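Local atomic coordinates of serine acetyltransferase (Entamoeba histolytica, PDB entry 3P1B), a protein that probably transfers an acetyl group from acetyl-CoA to the hydroxyl of L-serine, a step in the synthesis of cysteine. Residues Thr190-Glu195 / Gly220-Pro225. Numbering follows the deposited sequence.
Sequences TAIIGE and GTKRHP. With SO4 (sulfate ion), chain D.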
ATOM      1  N   THR A 190      15.041  12.938 -10.326  1.00 20.91           N
ATOM      2  CA  THR A 190      16.322  13.627 -10.336  1.00 23.11           C
ATOM      3  C   THR A 190      16.826  13.848  -8.919  1.00 23.57           C
ATOM      4  O   THR A 190      17.762  14.625  -8.684  1.00 24.10           O
ATOM      5  CB  THR A 190      16.312  14.975 -11.149  1.00 21.30           C
ATOM      6  OG1 THR A 190      15.585  16.014 -10.461  1.00 21.32           O
ATOM      7  CG2 THR A 190      15.742  14.753 -12.534  1.00 22.97           C
ATOM      8  N   ALA A 191      16.214  13.130  -7.972  1.00 23.79           N
ATOM      9  CA  ALA A 191      16.681  13.154  -6.575  1.00 22.36           C
ATOM     10  C   ALA A 191      18.138  12.643  -6.486  1.00 19.70           C
ATOM     11  O   ALA A 191      18.532  11.710  -7.176  1.00 22.01           O
ATOM     12  CB  ALA A 191      15.784  12.264  -5.708  1.00 21.06           C
ATOM     13  N   ILE A 192      18.968  13.287  -5.656  1.00 21.11           N
ATOM     14  CA  ILE A 192      20.320  12.732  -5.415  1.00 22.10           C
ATOM     15  C   ILE A 192      20.440  12.621  -3.898  1.00 22.96           C
ATOM     16  O   ILE A 192      20.134  13.574  -3.239  1.00 21.53           O
ATOM     17  CB  ILE A 192      21.408  13.669  -6.001  1.00 24.76           C
ATOM     18  CG1 ILE A 192      21.481  13.459  -7.520  1.00 23.69           C
ATOM     19  CG2 ILE A 192      22.782  13.447  -5.336  1.00 21.65           C
ATOM     20  CD1 ILE A 192      22.169  14.590  -8.219  1.00 25.20           C
ATOM     21  N   ILE A 193      20.784  11.450  -3.364  1.00 22.57           N
ATOM     22  CA  ILE A 193      20.841  11.245  -1.910  1.00 21.24           C
ATOM     23  C   ILE A 193      22.230  10.642  -1.579  1.00 21.61           C
ATOM     24  O   ILE A 193      22.664   9.685  -2.175  1.00 21.87           O
ATOM     25  CB  ILE A 193      19.688  10.287  -1.340  1.00 21.68           C
ATOM     26  CG1 ILE A 193      18.257  10.813  -1.684  1.00 15.74           C
ATOM     27  CG2 ILE A 193      19.832  10.175   0.179  1.00 19.89           C
ATOM     28  CD1 ILE A 193      17.059   9.728  -1.498  1.00 17.16           C
ATOM     29  N   GLY A 194      22.916  11.235  -0.615  1.00 22.17           N
ATOM     30  CA  GLY A 194      24.251  10.777  -0.261  1.00 22.69           C
ATOM     31  C   GLY A 194      24.233   9.619   0.722  1.00 23.28           C
ATOM     32  O   GLY A 194      23.238   8.901   0.846  1.00 22.29           O
ATOM     33  N   GLU A 195      25.330   9.467   1.466  1.00 23.44           N
ATOM     34  CA  GLU A 195      25.564   8.231   2.263  1.00 23.06           C
ATOM     35  C   GLU A 195      24.804   8.311   3.575  1.00 23.07           C
ATOM     36  O   GLU A 195      24.560   9.383   4.042  1.00 21.46           O
ATOM     37  CB  GLU A 195      27.065   8.150   2.590  1.00 23.28           C
ATOM     38  CG  GLU A 195      27.521   6.758   2.966  1.00 24.88           C
ATOM     39  CD  GLU A 195      27.629   5.847   1.780  1.00 28.41           C
ATOM     40  OE1 GLU A 195      27.646   4.605   1.974  1.00 25.45           O
ATOM     41  OE2 GLU A 195      27.686   6.355   0.647  1.00 33.73           O
ATOM     42  N   GLY A 220      11.272  16.229 -17.873  1.00 32.25           N
ATOM     43  CA  GLY A 220      12.611  16.010 -17.307  1.00 32.36           C
ATOM     44  C   GLY A 220      13.210  17.269 -16.690  1.00 31.43           C
ATOM     45  O   GLY A 220      12.474  18.100 -16.184  1.00 30.91           O
ATOM     46  N   THR A 221      14.546  17.401 -16.770  1.00 31.67           N
ATOM     47  CA  THR A 221      15.400  18.439 -16.118  1.00 31.51           C
ATOM     48  C   THR A 221      15.585  18.292 -14.614  1.00 31.76           C
ATOM     49  O   THR A 221      14.662  17.838 -13.927  1.00 30.59           O
ATOM     50  CB  THR A 221      15.029  19.923 -16.371  1.00 31.96           C
ATOM     51  OG1 THR A 221      14.079  20.381 -15.388  1.00 31.14           O
ATOM     52  CG2 THR A 221      14.572  20.176 -17.808  1.00 30.75           C
ATOM     53  N   LYS A 222      16.732  18.759 -14.097  1.00 31.17           N
ATOM     54  CA  LYS A 222      17.035  18.613 -12.669  1.00 30.89           C
ATOM     55  C   LYS A 222      16.044  19.402 -11.834  1.00 29.98           C
ATOM     56  O   LYS A 222      15.985  20.646 -11.908  1.00 29.80           O
ATOM     57  CB  LYS A 222      18.499  18.977 -12.334  1.00 31.26           C
ATOM     58  CG  LYS A 222      18.799  19.328 -10.854  1.00 32.81           C
ATOM     59  CD  LYS A 222      18.502  18.158  -9.896  1.00 34.44           C
ATOM     60  CE  LYS A 222      19.546  18.049  -8.785  1.00 33.98           C
ATOM     61  NZ  LYS A 222      18.998  17.248  -7.683  1.00 34.35           N
ATOM     62  N   ARG A 223      15.231  18.700 -11.045  1.00 27.54           N
ATOM     63  CA  ARG A 223      14.111  19.407 -10.381  1.00 26.38           C
ATOM     64  C   ARG A 223      13.726  18.938  -8.961  1.00 26.41           C
ATOM     65  O   ARG A 223      12.760  19.443  -8.363  1.00 27.73           O
ATOM     66  CB  ARG A 223      12.891  19.436 -11.332  1.00 25.04           C
ATOM     67  CG  ARG A 223      12.178  18.085 -11.502  1.00 24.57           C
ATOM     68  CD  ARG A 223      11.412  17.949 -12.815  1.00 22.99           C
ATOM     69  NE  ARG A 223      10.822  16.590 -12.974  1.00 24.92           N
ATOM     70  CZ  ARG A 223      11.455  15.511 -13.424  1.00 24.27           C
ATOM     71  NH1 ARG A 223      12.730  15.571 -13.788  1.00 23.37           N
ATOM     72  NH2 ARG A 223      10.816  14.346 -13.556  1.00 24.77           N
ATOM     73  N   HIS A 224      14.498  17.984  -8.440  1.00 25.70           N
ATOM     74  CA  HIS A 224      14.227  17.288  -7.168  1.00 24.94           C
ATOM     75  C   HIS A 224      15.440  17.621  -6.228  1.00 24.81           C
ATOM     76  O   HIS A 224      16.480  18.067  -6.724  1.00 23.88           O
ATOM     77  CB  HIS A 224      14.071  15.782  -7.467  1.00 24.56           C
ATOM     78  CG  HIS A 224      12.996  15.434  -8.483  1.00 24.83           C
ATOM     79  ND1 HIS A 224      11.670  15.791  -8.327  1.00 28.17           N
ATOM     80  CD2 HIS A 224      13.039  14.678  -9.609  1.00 27.91           C
ATOM     81  CE1 HIS A 224      10.953  15.302  -9.316  1.00 25.34           C
ATOM     82  NE2 HIS A 224      11.755  14.608 -10.111  1.00 26.16           N
ATOM     83  N   PRO A 225      15.323  17.437  -4.882  1.00 24.74           N
ATOM     84  CA  PRO A 225      16.491  17.767  -4.050  1.00 25.13           C
ATOM     85  C   PRO A 225      17.769  16.940  -4.262  1.00 24.43           C
ATOM     86  O   PRO A 225      17.757  15.902  -4.876  1.00 26.99           O
ATOM     87  CB  PRO A 225      15.978  17.545  -2.607  1.00 23.86           C
ATOM     88  CG  PRO A 225      14.457  17.644  -2.720  1.00 25.00           C
ATOM     89  CD  PRO A 225      14.200  16.968  -4.053  1.00 24.80           C
TER
HETATM   90  S   SO4 D 316       7.937  15.383 -10.803  1.00 31.55           S
HETATM   91  O1  SO4 D 316       8.736  16.522 -11.147  1.00 25.13           O
HETATM   92  O2  SO4 D 316       8.120  15.002  -9.395  1.00 28.97           O
HETATM   93  O3  SO4 D 316       6.512  15.569 -11.076  1.00 27.89           O
HETATM   94  O4  SO4 D 316       8.503  14.324 -11.622  1.00 18.36           O
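T190 and its neighbours A191 and I192 meet residues 221-225 in a polar, largely hydrogen-bonded contact between adjacent coils of the hexapeptide-repeat domain. Residues 220-225 end the long loop after strand 204-206 and lead into strand 226-227, which runs parallel to strand 192-193. The T190 hydroxyl is the main point of attachment. R223 N gives its hydrogen to T190 OG1 at 2.8 Å, almost straight at 173°. H224 N reaches the same oxygen in a weak, bent bond. OG1 lies between the backbone N and the carbonyl carbon of T190 (chi1 72°), which turns it to the loop. T190 CG2 then packs against R223 NH1 at 3.4 Å.

K222 bends back through chi2 and chi3. Its NZ bonds T190 O (3.1 Å) and H224 O (2.8 Å), and also T226, tying both backbones together. I192 N bonds P225 O at 3.0 Å, beside the pairing of strands 192-193 and 226-227; A191 CA adds a CH...O contact to that oxygen.

H224 NE2 lies 3.4 Å above the plane of the R223 guanidinium, over its centre. R223 NH1 bonds T221 O in the guanidinium plane, and NH2 makes a salt bridge with E189; together they restrain its rotation. R223 NE bonds O1 of a sulfate ion at 2.8 Å and R223 NH2 bonds its O4; the ion, probably from the crystallisation liquor, is also bound by H209. R223 also packs on P116 of the second subunit. Parallel pairing of strands from successive coils, with a long loop projecting from one coil, is characteristic of the left-handed parallel beta-helix of serine acetyltransferases.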